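Local coordinates for phenazine biosynthesis protein, PhzF family (PDB 3EDN) that is probably an enzyme of the PhzF family, with a diaminopimelate epimerase-like fold, related to phenazine biosynthesis proteins, at residues 39-45 with 293-299. Numbering follows the deposited sequence.
Sequences IAEKVGF and KEFEVLI. With SO4 (sulfate ion), chain E.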
# COMPACT_ATOMS: atom_id res chain seq x y z
N ILE A 39 -10.25 -3.73 4.60
CA ILE A 39 -10.38 -4.18 5.98
C ILE A 39 -11.07 -3.11 6.81
O ILE A 39 -11.98 -3.41 7.58
CB ILE A 39 -9.00 -4.52 6.58
CG1 ILE A 39 -8.45 -5.82 6.00
CG2 ILE A 39 -9.10 -4.63 8.11
CD1 ILE A 39 -6.94 -5.99 6.14
N ALA A 40 -10.65 -1.86 6.66
CA ALA A 40 -11.28 -0.79 7.42
C ALA A 40 -12.77 -0.68 7.09
O ALA A 40 -13.58 -0.39 7.98
CB ALA A 40 -10.57 0.54 7.19
N GLU A 41 -13.14 -0.91 5.84
CA GLU A 41 -14.54 -0.84 5.45
C GLU A 41 -15.34 -1.96 6.12
O GLU A 41 -16.43 -1.73 6.67
CB GLU A 41 -14.68 -0.91 3.93
CG GLU A 41 -16.10 -0.67 3.46
CD GLU A 41 -17.00 -1.89 3.59
OE1 GLU A 41 -16.52 -3.02 3.42
OE2 GLU A 41 -18.22 -1.71 3.87
N LYS A 42 -14.79 -3.17 6.10
CA LYS A 42 -15.47 -4.33 6.68
C LYS A 42 -15.54 -4.26 8.20
O LYS A 42 -16.55 -4.66 8.79
CB LYS A 42 -14.74 -5.59 6.27
CG LYS A 42 -14.78 -5.79 4.79
CD LYS A 42 -14.10 -7.05 4.38
CE LYS A 42 -14.21 -7.24 2.87
NZ LYS A 42 -15.61 -7.55 2.49
N VAL A 43 -14.47 -3.78 8.83
CA VAL A 43 -14.49 -3.51 10.27
C VAL A 43 -15.61 -2.51 10.59
O VAL A 43 -16.40 -2.71 11.52
CB VAL A 43 -13.10 -2.99 10.77
CG1 VAL A 43 -13.18 -2.46 12.20
CG2 VAL A 43 -12.03 -4.09 10.66
N GLY A 44 -15.70 -1.44 9.81
CA GLY A 44 -16.81 -0.50 9.94
C GLY A 44 -16.75 0.41 11.15
O GLY A 44 -17.74 1.10 11.45
N PHE A 45 -15.63 0.42 11.86
CA PHE A 45 -15.43 1.39 12.93
C PHE A 45 -15.08 2.74 12.32
O PHE A 45 -14.71 2.82 11.16
CB PHE A 45 -14.28 1.02 13.87
CG PHE A 45 -14.46 -0.28 14.60
CD1 PHE A 45 -15.67 -0.96 14.62
CD2 PHE A 45 -13.38 -0.81 15.29
CE1 PHE A 45 -15.79 -2.18 15.31
CE2 PHE A 45 -13.49 -2.01 15.98
CZ PHE A 45 -14.70 -2.70 16.00
N LYS A 293 -12.42 -6.23 22.07
CA LYS A 293 -12.57 -7.55 21.46
C LYS A 293 -11.60 -7.78 20.33
O LYS A 293 -10.90 -6.86 19.89
CB LYS A 293 -14.01 -7.75 20.93
CG LYS A 293 -14.45 -6.78 19.84
CD LYS A 293 -15.88 -7.09 19.43
CE LYS A 293 -16.37 -6.13 18.36
NZ LYS A 293 -16.81 -4.84 18.99
N GLU A 294 -11.56 -9.03 19.85
CA GLU A 294 -10.78 -9.40 18.69
C GLU A 294 -11.68 -10.22 17.79
O GLU A 294 -12.51 -10.99 18.27
CB GLU A 294 -9.57 -10.23 19.10
CG GLU A 294 -8.71 -10.64 17.93
CD GLU A 294 -7.73 -11.74 18.25
OE1 GLU A 294 -7.60 -12.14 19.44
OE2 GLU A 294 -7.06 -12.20 17.30
N PHE A 295 -11.54 -10.05 16.48
CA PHE A 295 -12.39 -10.77 15.53
C PHE A 295 -11.70 -10.91 14.18
O PHE A 295 -10.68 -10.27 13.91
CB PHE A 295 -13.73 -10.06 15.36
CG PHE A 295 -13.59 -8.62 15.01
CD1 PHE A 295 -13.50 -8.22 13.68
CD2 PHE A 295 -13.52 -7.65 16.00
CE1 PHE A 295 -13.37 -6.89 13.33
CE2 PHE A 295 -13.38 -6.31 15.66
CZ PHE A 295 -13.30 -5.93 14.32
N GLU A 296 -12.26 -11.77 13.33
CA GLU A 296 -11.65 -12.07 12.05
C GLU A 296 -12.38 -11.35 10.94
O GLU A 296 -13.61 -11.27 10.96
CB GLU A 296 -11.76 -13.56 11.75
CG GLU A 296 -11.01 -14.47 12.70
CD GLU A 296 -11.18 -15.93 12.31
OE1 GLU A 296 -12.04 -16.21 11.44
OE2 GLU A 296 -10.46 -16.78 12.86
N VAL A 297 -11.60 -10.83 9.99
CA VAL A 297 -12.14 -10.25 8.77
C VAL A 297 -11.56 -11.02 7.59
O VAL A 297 -10.37 -11.32 7.58
CB VAL A 297 -11.76 -8.76 8.66
CG1 VAL A 297 -12.28 -8.16 7.37
CG2 VAL A 297 -12.31 -7.98 9.87
N LEU A 298 -12.39 -11.35 6.60
CA LEU A 298 -11.90 -12.07 5.43
C LEU A 298 -11.75 -11.12 4.25
O LEU A 298 -12.64 -10.32 3.97
CB LEU A 298 -12.87 -13.19 5.07
CG LEU A 298 -13.19 -14.13 6.24
CD1 LEU A 298 -14.44 -14.97 5.95
CD2 LEU A 298 -12.00 -15.01 6.58
N ILE A 299 -10.61 -11.20 3.57
CA ILE A 299 -10.36 -10.36 2.40
C ILE A 299 -9.64 -11.10 1.28
O ILE A 299 -9.28 -12.27 1.41
CB ILE A 299 -9.52 -9.13 2.75
CG1 ILE A 299 -8.17 -9.58 3.33
CG2 ILE A 299 -10.30 -8.20 3.69
CD1 ILE A 299 -7.09 -8.56 3.22
OXT ILE A 299 -9.40 -10.50 0.23
S SO4 E . -15.09 -6.27 -1.01
O1 SO4 E . -14.51 -7.46 -0.36
O2 SO4 E . -15.69 -5.39 -0.02
O3 SO4 E . -14.02 -5.58 -1.73
O4 SO4 E . -16.13 -6.73 -1.93
O HOH W 1 -14.85 -10.27 2.93
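Phe-295, Val-297 and, just beyond the strand, Ile-299 send alternate side chains of segment 293-299 against the end of helix 33-43, Phe-295 also meeting Phe-45 after it. That helix links strand 20-25 to the parallel strand 48-52, a beta-alpha-beta connection, so the contact lays it against the closing strand of the chain, which is held by antiparallel pairing with strand 3-11. Val-297 is the central bump: its compact, branched side chain enters the hollow between Lys-42 and Val-43, with CG1 3.7 Å from Lys-42 CD and CG2 4.0 Å from Val-43 CG2. Two residues on, Ile-299 lodges CG2 between Ile-39 CG1 at 3.8 Å and Lys-42 CD at 4.0 Å, while its carboxylate forms a salt bridge with Arg-38. At the other end the flat ring of Phe-295 spans the wider gap beyond the helix. Its CZ edge reaches Val-43 CG1 at 4.1 Å, and its CE2 lies 3.9 Å from Phe-45 CZ, the two rings meeting obliquely at 73°. Gly-44, which easily adopts its positive phi, lets the chain leave the helix so that Phe-45 can lean toward the strand. Lysine suits the margin: the methylenes of Lys-42 cover Val-297, while NZ stays in solvent, hydrogen-bonded to a sulfate probably from the crystallisation liquor and to a water (2.9 Å from NZ) that donates to Leu-298 O. Lys-293 NZ, near Phe-45, is hydrogen-bonded to His-8. The helix end, the turn after it and the strand are thus joined by shape and apolar burial, with direct polar bonds left to outside partners and a single water bridging the edge.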